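PDB 4ATW: alpha-l-arabinofuranosidase domain protein from Thermotoga maritima, which hydrolyses terminal non-reducing alpha-L-arabinofuranosyl residues, probably releasing arabinose from arabinose-containing glycans, and is a thermostable enzyme. Local coordinates for residues A[368-373]-A[386-391]; A[185-190]-A[219-224]; A[438-443]-A[451-456]; A[35-40]-A[102-107]. One frame throughout, in Å; residues are numbered along the deposited sequence.

Interaction 1: A[368-373]-A[386-391]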
loop_
_atom_site.group_PDB
_atom_site.type_symbol
_atom_site.label_atom_id
_atom_site.label_comp_id
_atom_site.label_asym_id
_atom_site.label_seq_id
_atom_site.Cartn_x
_atom_site.Cartn_y
_atom_site.Cartn_z
ATOM N N SER A 368 -17.105 -21.149 0.237
ATOM C CA SER A 368 -17.900 -20.366 1.179
ATOM C C SER A 368 -19.365 -20.208 0.806
ATOM O O SER A 368 -19.816 -20.677 -0.254
ATOM C CB SER A 368 -17.328 -18.974 1.365
ATOM O OG SER A 368 -18.246 -18.189 2.117
ATOM N N GLU A 369 -20.095 -19.504 1.661
ATOM C CA GLU A 369 -21.515 -19.330 1.449
ATOM C C GLU A 369 -21.013 -17.951 1.028
ATOM O O GLU A 369 -19.968 -17.487 1.519
ATOM C CB GLU A 369 -22.216 -19.153 2.797
ATOM C CG GLU A 369 -23.639 -19.718 2.818
ATOM C CD GLU A 369 -23.672 -21.222 2.520
ATOM O OE1 GLU A 369 -23.216 -22.019 3.369
ATOM O OE2 GLU A 369 -24.141 -21.612 1.428
ATOM N N THR A 370 -21.744 -17.306 0.123
ATOM C CA THR A 370 -21.396 -15.965 -0.391
ATOM C C THR A 370 -22.713 -15.232 -0.128
ATOM O O THR A 370 -23.633 -15.767 0.473
ATOM C CB THR A 370 -21.370 -16.293 -1.931
ATOM O OG1 THR A 370 -22.713 -16.426 -2.415
ATOM C CG2 THR A 370 -20.585 -17.572 -2.228
ATOM N N TYR A 371 -22.773 -13.989 -0.595
ATOM C CA TYR A 371 -23.941 -13.119 -0.458
ATOM C C TYR A 371 -23.845 -12.021 -1.495
ATOM O O TYR A 371 -22.847 -11.876 -2.208
ATOM C CB TYR A 371 -24.013 -12.470 0.942
ATOM C CG TYR A 371 -22.796 -11.654 1.366
ATOM C CD1 TYR A 371 -21.557 -12.270 1.584
ATOM C CD2 TYR A 371 -22.878 -10.272 1.542
ATOM C CE1 TYR A 371 -20.427 -11.543 1.962
ATOM C CE2 TYR A 371 -21.730 -9.519 1.927
ATOM C CZ TYR A 371 -20.512 -10.183 2.133
ATOM O OH TYR A 371 -19.366 -9.530 2.517
ATOM N N ASN A 372 -24.905 -11.248 -1.585
ATOM C CA ASN A 372 -24.920 -10.130 -2.501
ATOM C C ASN A 372 -25.104 -8.880 -1.638
ATOM O O ASN A 372 -25.669 -8.934 -0.544
ATOM C CB ASN A 372 -26.070 -10.271 -3.494
ATOM C CG ASN A 372 -25.909 -11.459 -4.401
ATOM O OD1 ASN A 372 -24.988 -11.529 -5.203
ATOM N ND2 ASN A 372 -26.812 -12.405 -4.279
ATOM N N ILE A 373 -24.617 -7.747 -2.104
ATOM C CA ILE A 373 -24.791 -6.566 -1.308
ATOM C C ILE A 373 -24.906 -5.305 -2.162
ATOM O O ILE A 373 -24.614 -5.304 -3.375
ATOM C CB ILE A 373 -23.656 -6.441 -0.308
ATOM C CG1 ILE A 373 -23.965 -5.323 0.680
ATOM C CG2 ILE A 373 -22.360 -6.190 -1.029
ATOM C CD1 ILE A 373 -22.943 -5.256 1.825
ATOM N N VAL A 386 -21.886 -5.479 -4.870
ATOM C CA VAL A 386 -21.021 -6.628 -5.060
ATOM C C VAL A 386 -21.873 -7.860 -5.199
ATOM O O VAL A 386 -22.949 -7.944 -4.590
ATOM C CB VAL A 386 -20.083 -6.822 -3.886
ATOM C CG1 VAL A 386 -19.250 -8.078 -4.098
ATOM C CG2 VAL A 386 -19.202 -5.605 -3.742
ATOM N N GLU A 387 -21.404 -8.806 -6.011
ATOM C CA GLU A 387 -22.148 -10.032 -6.224
ATOM C C GLU A 387 -21.393 -11.281 -5.819
ATOM O O GLU A 387 -20.300 -11.533 -6.296
ATOM C CB GLU A 387 -22.557 -10.169 -7.677
ATOM C CG GLU A 387 -23.985 -9.772 -7.955
ATOM C CD GLU A 387 -24.418 -10.215 -9.339
ATOM O OE1 GLU A 387 -23.765 -9.789 -10.325
ATOM O OE2 GLU A 387 -25.399 -10.995 -9.441
ATOM N N ASN A 388 -21.992 -12.055 -4.924
ATOM C CA ASN A 388 -21.413 -13.287 -4.468
ATOM C C ASN A 388 -20.130 -13.110 -3.735
ATOM O O ASN A 388 -19.134 -13.752 -4.048
ATOM C CB ASN A 388 -21.239 -14.207 -5.652
ATOM C CG ASN A 388 -22.564 -14.646 -6.211
ATOM O OD1 ASN A 388 -22.616 -15.297 -7.241
ATOM N ND2 ASN A 388 -23.653 -14.306 -5.518
ATOM N N ALA A 389 -20.178 -12.241 -2.738
ATOM C CA ALA A 389 -19.023 -11.964 -1.917
ATOM C C ALA A 389 -18.898 -13.112 -0.911
ATOM O O ALA A 389 -19.860 -13.416 -0.206
ATOM C CB ALA A 389 -19.234 -10.651 -1.195
ATOM N N PRO A 390 -17.724 -13.771 -0.833
ATOM C CA PRO A 390 -17.606 -14.870 0.135
ATOM C C PRO A 390 -17.616 -14.433 1.608
ATOM O O PRO A 390 -17.181 -13.341 1.957
ATOM C CB PRO A 390 -16.288 -15.561 -0.272
ATOM C CG PRO A 390 -15.479 -14.441 -0.787
ATOM C CD PRO A 390 -16.500 -13.659 -1.641
ATOM N N PHE A 391 -18.141 -15.297 2.466
ATOM C CA PHE A 391 -18.179 -15.035 3.896
ATOM C C PHE A 391 -16.846 -15.497 4.453
ATOM O O PHE A 391 -16.427 -15.077 5.541
ATOM C CB PHE A 391 -19.288 -15.837 4.555
ATOM C CG PHE A 391 -20.605 -15.134 4.591
ATOM C CD1 PHE A 391 -20.827 -14.133 5.531
ATOM C CD2 PHE A 391 -21.622 -15.457 3.676
ATOM C CE1 PHE A 391 -22.035 -13.457 5.571
ATOM C CE2 PHE A 391 -22.846 -14.780 3.704
ATOM C CZ PHE A 391 -23.051 -13.775 4.657
#
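Tyr371 carries this contact with its ring. Ala389 CB lies over one face, displaced toward the CE1-CZ side of the rim, as a CH-pi contact 3.8 Å from the Tyr371 centroid. Phe391 crosses the same ring obliquely, the two planes 38° apart, with Phe391 CE2 3.5 Å from Tyr371 CD1; that CD1 sits over the Phe391 ring face. A chi1 of 57° holds the tyrosine CG between its own N and carbonyl carbon, which brings the ring over Ala389. An alanine here would remove the whole ring and would probably leave Ala389 CB and the Phe391 face much less well packed.

The two segments are facing parts of the arms of the beta hairpin of strands 360-376 and 383-398, within the mostly C-terminal beta domain. Ile373 and Val386 make an antiparallel hydrogen-bonded pair: Ile373 N to Val386 O is the straight bond (3.0 Å, 168°), while Val386 N comes back to Ile373 O from above the carbonyl plane. Ala389 N donates to Tyr371 O at 2.7 Å. At the corner by Glu387 and Asn388, the backbone N-H of Asn388 gives a hydrogen bond to Asn372 OD1, 3.1 Å, from above the plane of that side-chain carbonyl. Phe391 N is shared by Glu369 O and Ser368 OG. Tyr244 meets the Tyr371 ring, Arg413 makes a cation-pi contact with Phe391, and Val386 packs on helix 250-265.

Interaction 2: A[185-190]-A[219-224]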
loop_
_atom_site.group_PDB
_atom_site.type_symbol
_atom_site.label_atom_id
_atom_site.label_comp_id
_atom_site.label_asym_id
_atom_site.label_seq_id
_atom_site.Cartn_x
_atom_site.Cartn_y
_atom_site.Cartn_z
ATOM N N ASP A 185 -5.685 13.012 -23.265
ATOM C CA ASP A 185 -4.618 13.066 -24.243
ATOM C C ASP A 185 -3.416 13.865 -23.805
ATOM O O ASP A 185 -2.281 13.497 -24.117
ATOM C CB ASP A 185 -5.129 13.556 -25.588
ATOM C CG ASP A 185 -5.888 12.475 -26.339
ATOM O OD1 ASP A 185 -5.228 11.688 -27.056
ATOM O OD2 ASP A 185 -7.134 12.386 -26.193
ATOM N N GLU A 186 -3.639 14.945 -23.065
ATOM C CA GLU A 186 -2.505 15.755 -22.607
ATOM C C GLU A 186 -1.573 14.886 -21.749
ATOM O O GLU A 186 -0.379 14.771 -22.032
ATOM C CB GLU A 186 -3.009 16.964 -21.802
ATOM C CG GLU A 186 -4.007 17.785 -22.557
ATOM C CD GLU A 186 -4.397 19.051 -21.846
ATOM O OE1 GLU A 186 -4.720 18.973 -20.626
ATOM O OE2 GLU A 186 -4.395 20.114 -22.521
ATOM N N TYR A 187 -2.141 14.273 -20.709
ATOM C CA TYR A 187 -1.385 13.417 -19.787
ATOM C C TYR A 187 -0.807 12.197 -20.484
ATOM O O TYR A 187 0.329 11.783 -20.238
ATOM C CB TYR A 187 -2.257 12.907 -18.617
ATOM C CG TYR A 187 -1.489 11.932 -17.769
ATOM C CD1 TYR A 187 -0.400 12.361 -17.020
ATOM C CD2 TYR A 187 -1.752 10.569 -17.820
ATOM C CE1 TYR A 187 0.408 11.481 -16.368
ATOM C CE2 TYR A 187 -0.946 9.664 -17.159
ATOM C CZ TYR A 187 0.147 10.144 -16.439
ATOM O OH TYR A 187 1.049 9.317 -15.831
ATOM N N ALA A 188 -1.617 11.610 -21.342
ATOM C CA ALA A 188 -1.177 10.453 -22.051
ATOM C C ALA A 188 0.105 10.744 -22.810
ATOM O O ALA A 188 1.099 10.044 -22.636
ATOM C CB ALA A 188 -2.245 10.020 -22.989
ATOM N N ARG A 189 0.091 11.783 -23.652
ATOM C CA ARG A 189 1.268 12.086 -24.446
ATOM C C ARG A 189 2.381 12.560 -23.550
ATOM O O ARG A 189 3.529 12.347 -23.857
ATOM C CB ARG A 189 0.950 13.083 -25.575
ATOM C CG ARG A 189 1.027 14.534 -25.190
ATOM C CD ARG A 189 0.745 15.491 -26.371
ATOM N NE ARG A 189 1.660 15.315 -27.511
ATOM C CZ ARG A 189 2.288 16.309 -28.148
ATOM N NH1 ARG A 189 2.111 17.569 -27.753
ATOM N NH2 ARG A 189 3.082 16.046 -29.190
ATOM N N ALA A 190 2.053 13.153 -22.413
ATOM C CA ALA A 190 3.097 13.616 -21.499
ATOM C C ALA A 190 3.787 12.461 -20.767
ATOM O O ALA A 190 5.013 12.458 -20.613
ATOM C CB ALA A 190 2.523 14.605 -20.494
ATOM N N LEU A 219 -7.025 3.609 -21.204
ATOM C CA LEU A 219 -6.813 3.184 -22.583
ATOM C C LEU A 219 -5.920 4.152 -23.401
ATOM O O LEU A 219 -5.094 3.746 -24.224
ATOM C CB LEU A 219 -8.181 3.006 -23.240
ATOM C CG LEU A 219 -8.584 1.602 -23.701
ATOM C CD1 LEU A 219 -7.801 0.508 -23.064
ATOM C CD2 LEU A 219 -10.017 1.448 -23.376
ATOM N N ARG A 220 -6.066 5.442 -23.145
ATOM C CA ARG A 220 -5.272 6.399 -23.859
ATOM C C ARG A 220 -3.894 6.469 -23.283
ATOM O O ARG A 220 -2.972 6.841 -23.949
ATOM C CB ARG A 220 -5.909 7.746 -23.816
ATOM C CG ARG A 220 -5.356 8.592 -24.895
ATOM C CD ARG A 220 -6.461 9.078 -25.724
ATOM N NE ARG A 220 -7.040 8.032 -26.547
ATOM C CZ ARG A 220 -8.269 8.105 -27.066
ATOM N NH1 ARG A 220 -9.049 9.168 -26.823
ATOM N NH2 ARG A 220 -8.702 7.152 -27.885
ATOM N N VAL A 221 -3.742 6.105 -22.031
ATOM C CA VAL A 221 -2.424 6.120 -21.432
ATOM C C VAL A 221 -1.722 4.886 -21.904
ATOM O O VAL A 221 -0.593 4.946 -22.349
ATOM C CB VAL A 221 -2.465 6.085 -19.874
ATOM C CG1 VAL A 221 -1.070 5.907 -19.298
ATOM C CG2 VAL A 221 -3.068 7.365 -19.346
ATOM N N LEU A 222 -2.379 3.753 -21.805
ATOM C CA LEU A 222 -1.730 2.530 -22.225
ATOM C C LEU A 222 -1.384 2.590 -23.696
ATOM O O LEU A 222 -0.327 2.107 -24.121
ATOM C CB LEU A 222 -2.631 1.337 -21.959
ATOM C CG LEU A 222 -2.811 1.106 -20.463
ATOM C CD1 LEU A 222 -4.168 0.538 -20.171
ATOM C CD2 LEU A 222 -1.713 0.166 -20.014
ATOM N N GLN A 223 -2.263 3.208 -24.476
ATOM C CA GLN A 223 -2.048 3.277 -25.919
ATOM C C GLN A 223 -0.883 4.148 -26.326
ATOM O O GLN A 223 -0.235 3.900 -27.306
ATOM C CB GLN A 223 -3.308 3.789 -26.577
ATOM C CG GLN A 223 -4.063 2.734 -27.335
ATOM C CD GLN A 223 -5.490 3.142 -27.608
ATOM O OE1 GLN A 223 -5.795 4.324 -27.817
ATOM N NE2 GLN A 223 -6.380 2.162 -27.618
ATOM N N GLU A 224 -0.625 5.174 -25.538
ATOM C CA GLU A 224 0.441 6.114 -25.814
ATOM C C GLU A 224 1.791 5.701 -25.220
ATOM O O GLU A 224 2.804 5.681 -25.900
ATOM C CB GLU A 224 0.030 7.492 -25.285
ATOM C CG GLU A 224 0.798 8.614 -25.890
ATOM C CD GLU A 224 0.565 8.737 -27.403
ATOM O OE1 GLU A 224 -0.216 7.921 -27.965
ATOM O OE2 GLU A 224 1.158 9.655 -28.040
#
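Helices 184-196 and 215-225 are neighbours on the outside of the (beta/alpha)8 barrel, following strands 166-169 and 206-209. Over these short segments they run roughly parallel, crossing at -27° with axes 8.3 Å apart. Asp185 comes first, its carboxylate laid obliquely across the Arg220 side chain. The carboxylate lies against the aliphatic part of the arginine, OD1 of Asp185 3.2 Å from CD of Arg220; the salt bridge from Asp185 OD2 to Arg220 NH1 is long, at 3.8 Å, so any attraction is probably electrostatic only, with no hydrogen bond between them.

Tyr187, on the inner side, presents the edge of its ring to Val221, CD2 lying 3.8 Å from CG2. Its hydroxyl passes deeper and is hydrogen-bonded to Ile169 O at the end of strand 166-169 and Val210 N just past strand 206-209, while Trp217 lies nearly parallel to the ring.

Ala188 is the point of closest backbone approach: its CA is 4.6 Å from that of Val221, and its methyl CB rests 3.4 Å from Arg220 O. At Arg189 the contact passes to Glu224, whose chain, bent at chi2 (63°), lays CG 3.8 Å from Arg189 CA and 3.6 Å from Ala188 O.

Interaction 3: A[438-443]-A[451-456]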
loop_
_atom_site.group_PDB
_atom_site.type_symbol
_atom_site.label_atom_id
_atom_site.label_comp_id
_atom_site.label_asym_id
_atom_site.label_seq_id
_atom_site.Cartn_x
_atom_site.Cartn_y
_atom_site.Cartn_z
ATOM N N THR A 438 -8.554 -10.183 16.002
ATOM C CA THR A 438 -9.944 -9.763 16.115
ATOM C C THR A 438 -10.034 -8.936 17.381
ATOM O O THR A 438 -9.002 -8.523 17.913
ATOM C CB THR A 438 -10.915 -10.988 16.214
ATOM O OG1 THR A 438 -12.276 -10.570 15.989
ATOM C CG2 THR A 438 -10.797 -11.645 17.582
ATOM N N GLY A 439 -11.255 -8.705 17.855
ATOM C CA GLY A 439 -11.445 -7.934 19.065
ATOM C C GLY A 439 -12.885 -7.924 19.535
ATOM O O GLY A 439 -13.739 -8.562 18.929
ATOM N N PRO A 440 -13.194 -7.183 20.606
ATOM C CA PRO A 440 -14.543 -7.075 21.173
ATOM C C PRO A 440 -15.739 -7.039 20.203
ATOM O O PRO A 440 -16.566 -7.944 20.177
ATOM C CB PRO A 440 -14.458 -5.798 21.996
ATOM C CG PRO A 440 -13.046 -5.846 22.506
ATOM C CD PRO A 440 -12.269 -6.255 21.281
ATOM N N ASP A 441 -15.840 -5.974 19.428
ATOM C CA ASP A 441 -16.926 -5.834 18.473
ATOM C C ASP A 441 -16.374 -5.267 17.175
ATOM O O ASP A 441 -15.221 -4.850 17.104
ATOM C CB ASP A 441 -18.014 -4.921 19.012
ATOM C CG ASP A 441 -17.460 -3.634 19.577
ATOM O OD1 ASP A 441 -16.646 -3.719 20.522
ATOM O OD2 ASP A 441 -17.839 -2.546 19.086
ATOM N N VAL A 442 -17.200 -5.244 16.141
ATOM C CA VAL A 442 -16.736 -4.754 14.860
ATOM C C VAL A 442 -16.435 -3.280 14.899
ATOM O O VAL A 442 -16.243 -2.654 13.862
ATOM C CB VAL A 442 -17.754 -5.008 13.752
ATOM C CG1 VAL A 442 -18.026 -6.509 13.635
ATOM C CG2 VAL A 442 -19.020 -4.217 14.026
ATOM N N ASN A 443 -16.393 -2.705 16.085
ATOM C CA ASN A 443 -16.096 -1.289 16.150
ATOM C C ASN A 443 -15.049 -0.992 17.162
ATOM O O ASN A 443 -14.841 0.166 17.543
ATOM C CB ASN A 443 -17.354 -0.491 16.451
ATOM C CG ASN A 443 -18.263 -0.428 15.255
ATOM O OD1 ASN A 443 -17.806 -0.103 14.137
ATOM N ND2 ASN A 443 -19.546 -0.751 15.454
ATOM N N PRO A 451 -3.928 0.324 24.206
ATOM C CA PRO A 451 -3.200 0.005 22.980
ATOM C C PRO A 451 -3.310 -1.439 22.580
ATOM O O PRO A 451 -2.537 -1.901 21.727
ATOM C CB PRO A 451 -1.782 0.379 23.334
ATOM C CG PRO A 451 -1.715 -0.095 24.749
ATOM C CD PRO A 451 -2.989 0.476 25.329
ATOM N N ASN A 452 -4.267 -2.150 23.183
ATOM C CA ASN A 452 -4.454 -3.568 22.873
ATOM C C ASN A 452 -5.850 -4.146 22.707
ATOM O O ASN A 452 -5.998 -5.368 22.645
ATOM C CB ASN A 452 -3.694 -4.389 23.898
ATOM C CG ASN A 452 -2.219 -4.193 23.767
ATOM O OD1 ASN A 452 -1.631 -4.537 22.746
ATOM N ND2 ASN A 452 -1.604 -3.604 24.780
ATOM N N VAL A 453 -6.866 -3.289 22.619
ATOM C CA VAL A 453 -8.247 -3.755 22.432
ATOM C C VAL A 453 -8.326 -4.715 21.231
ATOM O O VAL A 453 -8.856 -5.825 21.335
ATOM C CB VAL A 453 -9.210 -2.564 22.192
ATOM C CG1 VAL A 453 -10.598 -3.080 21.862
ATOM C CG2 VAL A 453 -9.254 -1.672 23.425
ATOM N N VAL A 454 -7.794 -4.260 20.095
ATOM C CA VAL A 454 -7.737 -5.041 18.858
ATOM C C VAL A 454 -6.272 -5.475 18.703
ATOM O O VAL A 454 -5.387 -4.624 18.572
ATOM C CB VAL A 454 -8.166 -4.176 17.635
ATOM C CG1 VAL A 454 -8.062 -4.987 16.355
ATOM C CG2 VAL A 454 -9.596 -3.663 17.830
ATOM N N ASP A 455 -5.999 -6.781 18.725
ATOM C CA ASP A 455 -4.613 -7.231 18.628
ATOM C C ASP A 455 -4.461 -8.667 18.122
ATOM O O ASP A 455 -5.456 -9.367 17.896
ATOM C CB ASP A 455 -3.959 -7.072 20.007
ATOM C CG ASP A 455 -2.483 -6.767 19.927
ATOM O OD1 ASP A 455 -1.869 -7.058 18.882
ATOM O OD2 ASP A 455 -1.930 -6.242 20.915
ATOM N N ILE A 456 -3.209 -9.090 17.941
ATOM C CA ILE A 456 -2.884 -10.433 17.467
ATOM C C ILE A 456 -2.562 -11.327 18.641
ATOM O O ILE A 456 -1.854 -10.916 19.562
ATOM C CB ILE A 456 -1.646 -10.429 16.569
ATOM C CG1 ILE A 456 -1.897 -9.523 15.364
ATOM C CG2 ILE A 456 -1.313 -11.855 16.117
ATOM C CD1 ILE A 456 -0.705 -9.386 14.441
#
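Strands 433-438 and 455-457 are antiparallel neighbours in the mixed sheet of the mostly C-terminal beta domain, and this contact sits at the base of the long loop that joins them. Thr438 and Asp455 are the last pair before the chains part. They stand in register as an antiparallel hydrogen-bonded pair, with side chains on the same face, but the pairing is stretched: the CA atoms are 6.4 Å apart, and Thr438 O stays 3.6 Å from Asp455 N, too long to count as a hydrogen bond.

Beyond this pair the backbones come closer, Gly439 CA lying 4.7 Å from Val454 CA. A CB on Gly439 would head toward Val454 CG2 and Val453 O. Pro440 then supplies the one apolar side-chain touch: the ring crosses Val453 at about a right angle, its CD 3.6 Å from Val453 CG1, with CG at much the same distance. CG1 is anti to the backbone N of Val453 (chi1 174°), which turns that methyl to the proline ring, while Pro440 CD also rests 3.4 Å from Val453 O.

Val454 is buried, packed on Leu437 and on Leu299 and Pro345, at the starts of helices 299-313 and 345-355. Thr438 OG1 is hydrogen-bonded to Phe474 O, and Asp455 OD1 has a long, weak ion pair with Lys348 NZ. That same OD1 folds back on its own chain and accepts Ile456 N at 2.6 Å, the donor approaching from 28° above the carboxylate plane.

Interaction 4: A[35-40]-A[102-107]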
loop_
_atom_site.group_PDB
_atom_site.type_symbol
_atom_site.label_atom_id
_atom_site.label_comp_id
_atom_site.label_asym_id
_atom_site.label_seq_id
_atom_site.Cartn_x
_atom_site.Cartn_y
_atom_site.Cartn_z
ATOM N N GLY A 35 4.666 13.240 12.722
ATOM C CA GLY A 35 4.367 11.846 12.484
ATOM C C GLY A 35 5.599 10.982 12.489
ATOM O O GLY A 35 5.920 10.350 13.494
ATOM N N ILE A 36 6.296 10.929 11.368
ATOM C CA ILE A 36 7.495 10.118 11.318
ATOM C C ILE A 36 8.647 11.014 11.625
ATOM O O ILE A 36 9.707 10.531 12.008
ATOM C CB ILE A 36 7.756 9.520 9.922
ATOM C CG1 ILE A 36 7.836 10.621 8.887
ATOM C CG2 ILE A 36 6.629 8.640 9.511
ATOM C CD1 ILE A 36 8.492 10.194 7.656
ATOM N N TYR A 37 8.419 12.318 11.464
ATOM C CA TYR A 37 9.435 13.356 11.659
ATOM C C TYR A 37 8.951 14.416 12.633
ATOM O O TYR A 37 7.903 15.017 12.408
ATOM C CB TYR A 37 9.706 14.017 10.325
ATOM C CG TYR A 37 10.870 14.961 10.281
ATOM C CD1 TYR A 37 12.179 14.483 10.218
ATOM C CD2 TYR A 37 10.665 16.326 10.234
ATOM C CE1 TYR A 37 13.238 15.342 10.101
ATOM C CE2 TYR A 37 11.720 17.191 10.122
ATOM C CZ TYR A 37 13.005 16.694 10.054
ATOM O OH TYR A 37 14.064 17.568 9.935
ATOM N N GLU A 38 9.700 14.638 13.712
ATOM C CA GLU A 38 9.346 15.634 14.732
ATOM C C GLU A 38 10.680 16.099 15.327
ATOM O O GLU A 38 11.182 15.530 16.282
ATOM C CB GLU A 38 8.439 15.015 15.827
ATOM C CG GLU A 38 7.550 16.018 16.599
ATOM C CD GLU A 38 6.555 15.344 17.573
ATOM O OE1 GLU A 38 5.568 14.699 17.134
ATOM O OE2 GLU A 38 6.755 15.454 18.799
ATOM N N GLU A 39 11.262 17.133 14.732
ATOM C CA GLU A 39 12.535 17.670 15.191
ATOM C C GLU A 39 12.570 18.083 16.655
ATOM O O GLU A 39 11.656 18.748 17.142
ATOM C CB GLU A 39 12.922 18.877 14.348
ATOM C CG GLU A 39 13.179 18.555 12.901
ATOM C CD GLU A 39 13.759 19.739 12.155
ATOM O OE1 GLU A 39 14.895 20.152 12.486
ATOM O OE2 GLU A 39 13.077 20.261 11.243
ATOM N N GLY A 40 13.647 17.694 17.342
ATOM C CA GLY A 40 13.834 18.049 18.740
ATOM C C GLY A 40 12.749 17.663 19.732
ATOM O O GLY A 40 12.524 18.380 20.705
ATOM N N ASN A 102 9.979 22.428 4.531
ATOM C CA ASN A 102 10.867 21.702 3.635
ATOM C C ASN A 102 12.101 21.180 4.308
ATOM O O ASN A 102 13.097 20.884 3.656
ATOM C CB ASN A 102 11.260 22.552 2.410
ATOM C CG ASN A 102 10.389 22.236 1.225
ATOM O OD1 ASN A 102 10.364 21.073 0.785
ATOM N ND2 ASN A 102 9.634 23.224 0.725
ATOM N N ARG A 103 12.036 21.054 5.624
ATOM C CA ARG A 103 13.172 20.535 6.363
ATOM C C ARG A 103 13.191 19.046 6.149
ATOM O O ARG A 103 14.164 18.376 6.485
ATOM C CB ARG A 103 13.042 20.835 7.847
ATOM C CG ARG A 103 12.775 22.300 8.115
ATOM C CD ARG A 103 13.006 22.695 9.563
ATOM N NE ARG A 103 14.199 23.517 9.635
ATOM C CZ ARG A 103 15.378 23.111 10.094
ATOM N NH1 ARG A 103 15.533 21.870 10.557
ATOM N NH2 ARG A 103 16.421 23.937 10.043
ATOM N N PHE A 104 12.097 18.516 5.618
ATOM C CA PHE A 104 12.051 17.086 5.339
ATOM C C PHE A 104 12.060 16.979 3.824
ATOM O O PHE A 104 11.013 17.100 3.162
ATOM C CB PHE A 104 10.800 16.416 5.945
ATOM C CG PHE A 104 10.841 14.925 5.901
ATOM C CD1 PHE A 104 11.693 14.234 6.735
ATOM C CD2 PHE A 104 10.095 14.215 4.962
ATOM C CE1 PHE A 104 11.826 12.837 6.637
ATOM C CE2 PHE A 104 10.211 12.823 4.848
ATOM C CZ PHE A 104 11.079 12.132 5.684
ATOM N N GLY A 105 13.263 16.780 3.279
ATOM C CA GLY A 105 13.421 16.671 1.835
ATOM C C GLY A 105 13.932 15.329 1.297
ATOM O O GLY A 105 14.046 14.329 2.014
ATOM N N THR A 106 14.251 15.312 0.014
ATOM C CA THR A 106 14.731 14.109 -0.618
ATOM C C THR A 106 15.784 13.397 0.199
ATOM O O THR A 106 15.682 12.198 0.377
ATOM C CB THR A 106 15.296 14.443 -1.976
ATOM O OG1 THR A 106 14.387 15.352 -2.639
ATOM C CG2 THR A 106 15.581 13.148 -2.784
ATOM N N ASP A 107 16.798 14.112 0.690
ATOM C CA ASP A 107 17.863 13.464 1.476
ATOM C C ASP A 107 17.298 12.747 2.712
ATOM O O ASP A 107 17.625 11.592 2.983
ATOM C CB ASP A 107 18.918 14.490 1.938
ATOM C CG ASP A 107 19.897 14.897 0.834
ATOM O OD1 ASP A 107 20.040 14.130 -0.149
ATOM O OD2 ASP A 107 20.520 15.989 0.975
#
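Both carboxylate oxygens of Glu39 close on a single nitrogen of Arg103. OE1 of Glu39 lies 2.7 Å from Arg103 NH1 as a salt bridge, and OE2 takes a hydrogen bond from that same NH1 at 3.0 Å and 159°, using its syn lone pair. Carboxylate and guanidinium are nearly coplanar, 25° apart, so the acid meets the arginine at its edge. The Arg103 chain bends at chi3 (109°) and crosses Glu39 at about a right angle; its NH2 has a long, weak ion pair with Asp86. A leucine here would remove the guanidinium and would probably leave the Glu39 carboxylate without its charged partner across the contact.

Tyr37 lies beside this pair, its OH hydrogen-bonded to Lys85 NZ. Phe104 CD1 lies over one face of the Tyr37 ring, 3.5 Å from its CD1, the two rings meeting obliquely; the side chains slide past each other in opposite directions. Ile36 CD1 adds a methyl 3.8 Å from Phe104 CZ. Tyr37 leaves helix 32-36, whereas Gly105 is the N-cap of helix 106-116. The arrangement joins two long beta-to-alpha connections, those after strands 23-24 and 64-67, of a (beta/alpha)8 barrel.

In the fold
From the N terminus the four contacts close in series; none nests in or crosses another. Interaction 4 comes first and spans the longest loop, bringing together the connections after the first two barrel strands. Interaction 2 then closes around strand 206-209, pairing successive outer helices of the same barrel. Interaction 1 closes a hairpin in the mixed beta sheet, whose strand 360-376 also pairs with strands 4-8 and 11-15, and leans on helices 243-247 and 250-265 of the barrel. Interaction 3 closes the shortest loop, in the same sheet, its centre about 25 Å from that of interaction 1, and touches helices 299-313 and 345-355. Interactions 1 and 4 lie on opposite sides of the chain's centre, as do interactions 2 and 3.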